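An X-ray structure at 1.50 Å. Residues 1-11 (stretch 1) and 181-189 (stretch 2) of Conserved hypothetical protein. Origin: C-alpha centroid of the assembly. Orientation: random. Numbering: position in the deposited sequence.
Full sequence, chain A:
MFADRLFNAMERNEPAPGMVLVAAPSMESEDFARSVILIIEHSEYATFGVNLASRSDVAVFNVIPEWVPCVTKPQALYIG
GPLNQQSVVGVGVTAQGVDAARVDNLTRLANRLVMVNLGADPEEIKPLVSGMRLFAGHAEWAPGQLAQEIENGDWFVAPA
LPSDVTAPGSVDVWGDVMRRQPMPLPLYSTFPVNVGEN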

# COMPACT_ATOMS: atom_id res chain seq x y z
N MSE A 1 3.78 15.03 12.42
CA MSE A 1 4.14 14.67 13.81
C MSE A 1 4.88 13.32 13.81
O MSE A 1 5.84 13.16 13.07
N PHE A 2 4.43 12.36 14.62
CA PHE A 2 5.14 11.10 14.84
C PHE A 2 6.50 11.34 15.47
O PHE A 2 7.47 10.63 15.18
N ALA A 3 6.55 12.32 16.36
CA ALA A 3 7.73 12.58 17.17
C ALA A 3 8.02 11.38 18.08
O ALA A 3 7.10 10.66 18.47
N ASP A 4 9.30 11.20 18.39
CA ASP A 4 9.77 10.17 19.33
C ASP A 4 8.91 10.08 20.59
O ASP A 4 8.61 8.97 21.06
N ARG A 5 8.52 11.23 21.14
CA ARG A 5 7.74 11.29 22.37
C ARG A 5 6.39 10.56 22.31
O ARG A 5 5.85 10.19 23.35
N LEU A 6 5.85 10.36 21.11
CA LEU A 6 4.61 9.60 20.97
C LEU A 6 4.72 8.18 21.51
O LEU A 6 3.72 7.59 21.90
N PHE A 7 5.95 7.66 21.57
CA PHE A 7 6.16 6.24 21.85
C PHE A 7 6.75 5.96 23.23
O PHE A 7 7.28 4.88 23.48
N ASN A 8 6.61 6.91 24.14
CA ASN A 8 7.14 6.74 25.50
C ASN A 8 6.46 5.59 26.25
O ASN A 8 7.11 4.89 27.02
N ALA A 9 5.16 5.42 26.05
CA ALA A 9 4.41 4.31 26.65
C ALA A 9 3.94 3.32 25.60
O ALA A 9 3.83 2.12 25.87
N MSE A 10 3.66 3.82 24.40
CA MSE A 10 3.17 3.03 23.28
C MSE A 10 4.35 2.70 22.38
O MSE A 10 5.14 3.58 22.09
N GLU A 11 4.49 1.46 21.96
CA GLU A 11 5.64 1.09 21.13
C GLU A 11 5.34 1.19 19.64
O GLU A 11 4.20 1.00 19.22
N GLN A 181 -5.82 4.99 13.83
CA GLN A 181 -4.63 4.94 14.69
C GLN A 181 -4.92 5.47 16.08
O GLN A 181 -5.92 6.13 16.28
N PRO A 182 -4.04 5.16 17.05
CA PRO A 182 -4.22 5.66 18.40
C PRO A 182 -4.26 7.17 18.45
O PRO A 182 -3.65 7.85 17.63
N MSE A 183 -4.96 7.71 19.45
CA MSE A 183 -4.93 9.14 19.68
C MSE A 183 -3.49 9.57 19.93
O MSE A 183 -2.70 8.82 20.52
N PRO A 184 -3.14 10.79 19.50
CA PRO A 184 -3.99 11.80 18.89
C PRO A 184 -4.09 11.78 17.36
O PRO A 184 -4.57 12.75 16.78
N LEU A 185 -3.67 10.71 16.70
CA LEU A 185 -3.55 10.77 15.24
C LEU A 185 -4.85 11.12 14.51
O LEU A 185 -4.80 11.84 13.52
N PRO A 186 -6.01 10.60 14.96
CA PRO A 186 -7.24 10.99 14.26
C PRO A 186 -7.51 12.50 14.22
O PRO A 186 -8.25 12.96 13.35
N LEU A 187 -6.90 13.25 15.14
CA LEU A 187 -7.09 14.71 15.22
C LEU A 187 -6.47 15.44 14.03
O LEU A 187 -6.76 16.62 13.82
N TYR A 188 -5.59 14.75 13.30
CA TYR A 188 -4.93 15.32 12.14
C TYR A 188 -5.44 14.72 10.83
O TYR A 188 -4.97 15.07 9.74
N SER A 189 -6.45 13.85 10.91
CA SER A 189 -6.99 13.21 9.72
C SER A 189 -7.84 14.17 8.90
O SER A 189 -8.39 15.13 9.43

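The contact between residues 1-11 and 181-189 is small, 311 Å² with both sides summed, and it is made between apolar side-chain atoms, with one oblique selenium-ring approach; no hydrogen bond crosses it. The backbones stay well apart, with the CA atoms of Phe2 and Leu185 8.7 Å from each other and those of Met10 and Pro182 9.2 Å, so side chains must fill the gap.

Met1, a selenomethionine, covers the most surface. Its CA-to-CB bond points toward the second stretch, and chi1 in p, chi2 at 138° and chi3 in p carry the selenium and methyl against Pro184, Leu185 and Tyr188. SE of Met1 lies 3.3 Å from CD2 of Leu185, while CE of Met1 sits 3.7 Å from CG of Pro184 and 3.3 Å from CE2 of Tyr188. SE of Met1 is also 4.6 Å from the centroid of the Tyr188 ring, 52° off its normal, an oblique approach. The last two atoms of this one side chain thus meet a proline, a leucine and an aromatic ring.

Leu185 is the main answer from the other side. Its CB starts sideways, but with chi1 in m and chi2 at -148°, between wells, the end of the side chain comes nearer to the first stretch. CD1 of Leu185 lies 3.6 Å from CE2 of Phe2, oblique to the ring, and CD2 of Leu185 is 4.3 Å from CD1 of Leu6. Phe2 likewise sets off sideways, and with chi1 in m the far end of its ring comes closer. Both Phe2 and Leu185 are buried, so this corner is the most enclosed part of the contact.

Met10, the other selenomethionine of the first stretch, works at a distance from this cluster. Its chain runs t, t, p toward Pro182, and SE of Met10 reaches CG of Pro182 at 3.7 Å. Between these two sites, Leu6 points toward the second stretch with rotamer m, t, and CD2 of Leu6 is 3.9 Å from CD of Pro184, whose preceding peptide bond is cis.

Gln181 NE2 finds its hydrogen-bond partner elsewhere in the structure. Other bonds are local. Leu6 lies in a 3-10 segment, where Leu6 N donates to Ala3 O at 2.9 Å and Phe7 N to Asp4 O at 3.0 Å. In the second stretch, Leu185 N donates to Pro182 O at 3.0 Å and Ser189 OG to Pro186 O at 2.8 Å. The rule to read here is economical: short local turns accompany spaced apolar side chains that bridge the gap.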

# COMPACT_ATOMS: atom_id res chain seq x y z
CB MSE A 1 2.89 14.68 14.72
CG MSE A 1 1.67 13.94 14.17
SE MSE A 1 0.75 12.87 15.55
CE MSE A 1 0.83 14.14 17.03
CB PHE A 2 5.26 10.27 13.57
CG PHE A 2 4.01 10.27 12.73
CD1 PHE A 2 4.10 10.22 11.35
CD2 PHE A 2 2.75 10.36 13.31
CE1 PHE A 2 2.96 10.23 10.58
CE2 PHE A 2 1.62 10.38 12.54
CZ PHE A 2 1.72 10.31 11.17
CB ALA A 3 7.53 13.84 18.01
CB ASP A 4 11.22 10.47 19.73
CG ASP A 4 11.81 9.42 20.65
OD1 ASP A 4 11.87 8.24 20.24
OD2 ASP A 4 12.21 9.78 21.78
CB ARG A 5 7.49 12.74 22.79
CG ARG A 5 8.64 13.37 23.54
CD ARG A 5 8.49 14.88 23.62
NE ARG A 5 7.19 15.29 24.18
CZ ARG A 5 6.11 15.64 23.47
NH1 ARG A 5 6.12 15.65 22.14
NH2 ARG A 5 5.00 15.98 24.12
CB LEU A 6 4.16 9.54 19.50
CG LEU A 6 3.41 10.78 19.01
CD1 LEU A 6 3.18 10.69 17.52
CD2 LEU A 6 2.08 10.92 19.74
CB PHE A 7 7.04 5.65 20.74
CG PHE A 7 6.45 5.84 19.37
CD1 PHE A 7 5.37 5.08 18.97
CD2 PHE A 7 6.94 6.82 18.52
CE1 PHE A 7 4.80 5.26 17.72
CE2 PHE A 7 6.37 7.02 17.27
CZ PHE A 7 5.30 6.23 16.87
CB ASN A 8 7.00 8.05 26.30
CG ASN A 8 8.00 9.12 25.85
OD1 ASN A 8 8.91 8.86 25.07
ND2 ASN A 8 7.81 10.33 26.35
CB ALA A 9 3.22 4.85 27.43
CB MSE A 10 2.16 3.88 22.51
CG MSE A 10 1.50 3.22 21.33
SE MSE A 10 0.40 4.55 20.43
CE MSE A 10 1.77 5.43 19.37
CB GLU A 11 6.13 -0.31 21.45
CG GLU A 11 6.78 -0.40 22.82
CD GLU A 11 7.98 -1.32 22.82
OE1 GLU A 11 8.99 -0.98 23.47
OE2 GLU A 11 7.89 -2.39 22.16
CB GLN A 181 -3.50 5.71 14.02
CG GLN A 181 -3.21 5.27 12.58
CD GLN A 181 -3.14 3.75 12.45
OE1 GLN A 181 -2.54 3.08 13.28
NE2 GLN A 181 -3.75 3.20 11.39
CB PRO A 182 -2.98 5.14 19.14
CG PRO A 182 -2.57 3.94 18.38
CD PRO A 182 -2.84 4.30 16.96
CB MSE A 183 -5.81 9.52 20.86
CG MSE A 183 -7.28 9.44 20.55
SE MSE A 183 -7.90 10.90 19.39
CE MSE A 183 -7.93 12.32 20.73
CB PRO A 184 -3.30 13.09 19.32
CG PRO A 184 -1.84 12.73 19.25
CD PRO A 184 -1.77 11.29 19.70
CB LEU A 185 -2.97 9.48 14.65
CG LEU A 185 -1.62 8.93 15.13
CD1 LEU A 185 -0.88 8.20 13.99
CD2 LEU A 185 -0.71 9.95 15.81
CB PRO A 186 -8.35 10.25 15.02
CG PRO A 186 -7.65 9.09 15.62
CD PRO A 186 -6.29 9.60 16.01
CB LEU A 187 -6.50 15.26 16.51
CG LEU A 187 -7.18 14.81 17.80
CD1 LEU A 187 -6.50 15.44 19.00
CD2 LEU A 187 -8.64 15.22 17.77
CB TYR A 188 -3.41 15.15 12.30
CG TYR A 188 -2.93 15.60 13.66
CD1 TYR A 188 -2.88 16.94 13.99
CD2 TYR A 188 -2.59 14.67 14.64
CE1 TYR A 188 -2.46 17.37 15.25
CE2 TYR A 188 -2.17 15.08 15.91
CZ TYR A 188 -2.12 16.44 16.21
OH TYR A 188 -1.70 16.87 17.45
CB SER A 189 -7.81 11.98 10.09
OG SER A 189 -8.99 12.34 10.77